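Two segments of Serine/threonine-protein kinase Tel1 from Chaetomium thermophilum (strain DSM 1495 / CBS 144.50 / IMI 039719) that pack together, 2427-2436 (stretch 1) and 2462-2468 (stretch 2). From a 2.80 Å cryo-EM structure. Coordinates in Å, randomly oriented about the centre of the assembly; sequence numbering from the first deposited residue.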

# COMPACT_ATOMS: atom_id res chain seq x y z
N PHE A 2427 -35.31 5.23 16.85
CA PHE A 2427 -35.03 6.42 17.63
C PHE A 2427 -35.00 6.16 19.12
O PHE A 2427 -34.80 7.10 19.89
CB PHE A 2427 -36.09 7.49 17.34
CG PHE A 2427 -36.29 7.77 15.90
CD1 PHE A 2427 -35.39 8.53 15.20
CD2 PHE A 2427 -37.40 7.28 15.24
CE1 PHE A 2427 -35.58 8.79 13.87
CE2 PHE A 2427 -37.58 7.54 13.91
CZ PHE A 2427 -36.68 8.30 13.23
N ALA A 2428 -35.18 4.92 19.55
CA ALA A 2428 -35.40 4.66 20.97
C ALA A 2428 -34.17 4.97 21.80
O ALA A 2428 -34.31 5.36 22.97
CB ALA A 2428 -35.82 3.21 21.17
N LEU A 2429 -32.98 4.81 21.25
CA LEU A 2429 -31.75 5.08 21.98
C LEU A 2429 -31.28 6.52 21.86
O LEU A 2429 -30.23 6.85 22.40
CB LEU A 2429 -30.63 4.16 21.50
CG LEU A 2429 -30.68 2.69 21.92
CD1 LEU A 2429 -29.43 1.97 21.47
CD2 LEU A 2429 -30.85 2.56 23.42
N LEU A 2430 -32.03 7.39 21.19
CA LEU A 2430 -31.69 8.80 21.05
C LEU A 2430 -32.66 9.68 21.83
O LEU A 2430 -33.02 10.76 21.39
CB LEU A 2430 -31.70 9.23 19.60
CG LEU A 2430 -31.23 8.28 18.51
CD1 LEU A 2430 -31.29 9.00 17.19
CD2 LEU A 2430 -29.83 7.79 18.79
N MET A 2431 -33.10 9.22 23.00
CA MET A 2431 -34.02 10.02 23.79
C MET A 2431 -33.33 11.06 24.64
O MET A 2431 -33.99 11.97 25.15
CB MET A 2431 -34.86 9.11 24.68
CG MET A 2431 -36.03 8.47 23.99
SD MET A 2431 -37.35 9.62 23.63
CE MET A 2431 -37.67 10.26 25.26
N ASN A 2432 -32.01 10.97 24.82
CA ASN A 2432 -31.30 12.04 25.50
C ASN A 2432 -31.24 13.30 24.65
O ASN A 2432 -31.27 14.40 25.19
CB ASN A 2432 -29.89 11.58 25.86
CG ASN A 2432 -29.83 10.84 27.16
OD1 ASN A 2432 -30.46 11.23 28.13
ND2 ASN A 2432 -29.07 9.75 27.19
N GLN A 2433 -31.13 13.14 23.34
CA GLN A 2433 -31.08 14.27 22.43
C GLN A 2433 -32.45 14.77 22.02
O GLN A 2433 -32.61 15.95 21.71
CB GLN A 2433 -30.29 13.90 21.17
CG GLN A 2433 -28.80 13.81 21.35
CD GLN A 2433 -28.35 12.48 21.92
OE1 GLN A 2433 -28.64 11.43 21.36
NE2 GLN A 2433 -27.62 12.52 23.02
N LEU A 2434 -33.44 13.89 22.01
CA LEU A 2434 -34.78 14.30 21.60
C LEU A 2434 -35.50 15.04 22.72
O LEU A 2434 -36.12 16.07 22.48
CB LEU A 2434 -35.59 13.09 21.17
CG LEU A 2434 -35.18 12.46 19.84
CD1 LEU A 2434 -35.94 11.19 19.62
CD2 LEU A 2434 -35.42 13.43 18.73
N SER A 2435 -35.43 14.52 23.94
CA SER A 2435 -36.09 15.14 25.07
C SER A 2435 -35.36 16.38 25.57
O SER A 2435 -35.86 17.04 26.48
CB SER A 2435 -36.23 14.13 26.21
OG SER A 2435 -34.97 13.70 26.67
N SER A 2436 -34.21 16.70 25.01
CA SER A 2436 -33.50 17.92 25.36
C SER A 2436 -33.91 19.10 24.50
O SER A 2436 -33.61 20.24 24.86
CB SER A 2436 -32.00 17.69 25.25
OG SER A 2436 -31.31 18.91 25.02
N TYR A 2462 -39.97 1.51 28.74
CA TYR A 2462 -38.79 1.46 29.59
C TYR A 2462 -37.58 2.14 28.98
O TYR A 2462 -36.51 2.12 29.58
CB TYR A 2462 -38.46 0.00 29.92
CG TYR A 2462 -39.64 -0.77 30.42
CD1 TYR A 2462 -40.28 -0.42 31.59
CD2 TYR A 2462 -40.12 -1.86 29.72
CE1 TYR A 2462 -41.36 -1.12 32.04
CE2 TYR A 2462 -41.20 -2.57 30.16
CZ TYR A 2462 -41.82 -2.19 31.32
OH TYR A 2462 -42.90 -2.91 31.76
N HIS A 2463 -37.73 2.73 27.80
CA HIS A 2463 -36.67 3.50 27.17
C HIS A 2463 -36.99 4.99 27.08
O HIS A 2463 -36.09 5.77 26.78
CB HIS A 2463 -36.38 2.97 25.77
CG HIS A 2463 -35.78 1.60 25.75
ND1 HIS A 2463 -36.54 0.46 25.88
CD2 HIS A 2463 -34.50 1.19 25.62
CE1 HIS A 2463 -35.75 -0.59 25.83
NE2 HIS A 2463 -34.51 -0.18 25.68
N GLY A 2464 -38.23 5.40 27.33
CA GLY A 2464 -38.56 6.80 27.25
C GLY A 2464 -39.19 7.39 28.49
O GLY A 2464 -39.13 8.61 28.71
N MET A 2465 -39.77 6.56 29.34
CA MET A 2465 -40.57 7.13 30.41
C MET A 2465 -39.74 7.67 31.56
O MET A 2465 -40.18 8.58 32.25
CB MET A 2465 -41.59 6.12 30.90
CG MET A 2465 -42.99 6.53 30.52
SD MET A 2465 -44.00 5.20 29.89
CE MET A 2465 -43.94 4.12 31.29
N TYR A 2466 -38.52 7.17 31.76
CA TYR A 2466 -37.66 7.79 32.75
C TYR A 2466 -37.16 9.15 32.30
O TYR A 2466 -37.01 10.06 33.12
CB TYR A 2466 -36.49 6.88 33.08
CG TYR A 2466 -36.84 5.83 34.10
CD1 TYR A 2466 -36.91 6.15 35.43
CD2 TYR A 2466 -37.10 4.54 33.72
CE1 TYR A 2466 -37.23 5.20 36.36
CE2 TYR A 2466 -37.42 3.59 34.64
CZ TYR A 2466 -37.48 3.92 35.96
OH TYR A 2466 -37.81 2.97 36.89
N HIS A 2467 -36.92 9.31 31.00
CA HIS A 2467 -36.60 10.63 30.47
C HIS A 2467 -37.75 11.59 30.67
O HIS A 2467 -37.55 12.75 31.04
CB HIS A 2467 -36.25 10.54 28.99
CG HIS A 2467 -34.96 9.84 28.73
ND1 HIS A 2467 -34.89 8.57 28.20
CD2 HIS A 2467 -33.68 10.23 28.92
CE1 HIS A 2467 -33.63 8.21 28.08
NE2 HIS A 2467 -32.87 9.20 28.51
N ILE A 2468 -38.98 11.12 30.43
CA ILE A 2468 -40.13 11.99 30.63
C ILE A 2468 -40.28 12.36 32.10
O ILE A 2468 -40.53 13.52 32.44
CB ILE A 2468 -41.40 11.32 30.08
CG1 ILE A 2468 -41.29 11.16 28.58
CG2 ILE A 2468 -42.61 12.14 30.43
CD1 ILE A 2468 -40.76 12.37 27.88

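What makes His2467 the most heavily covered residue of this contact? Its CA-to-CB bond points toward the other stretch, and its ring lies across the start of the short helix in stretch 1. Met2431 CB sits over one face of the imidazole, 3.9 Å from the ring centroid and 28° off the ring normal, a CH-pi contact. The backbone N of Asn2432 lies over that same face, so the flat ring rests against main chain as well as side chain.

How are the polar atoms of that ring used? His2467 NE2 donates to Asn2432 OD1 at 3.2 Å, but the angle at the hydrogen is only 124°, so the bond is weak. Asn2432 reaches this position although its CA-to-CB bond points sideways, because the amide end swings nearer. ND1 of His2467 makes another weak bond, 3.4 Å to His2463 O, one turn earlier in its own helix.

What does Met2431 add beyond its place over the ring? With all three chi angles in m, its side chain curls along stretch 2: Met2431 CG lies 3.9 Å from His2463 O, and Met2431 CE lies 4.1 Å from Gly2464 CA. The methyl meets the backbone directly where glycine has no side chain; an ideal CB there would be 3.8 Å from Met2431 CE.

How do His2463 and Ser2435 extend the contact? The CA-to-CB bond of His2463 also points toward stretch 1, and its ring meets the exposed Leu2429 obliquely, with Leu2429 CD2 4.5 Å from His2463 CD2. Toward the other end, Ser2435 OG comes within 4.1 Å of His2467 CB, a packing contact. The hydroxyl's hydrogen bond is instead internal, from Ser2435 OG to Met2431 O at 2.5 Å, which ties the serine back to Met2431, one turn earlier.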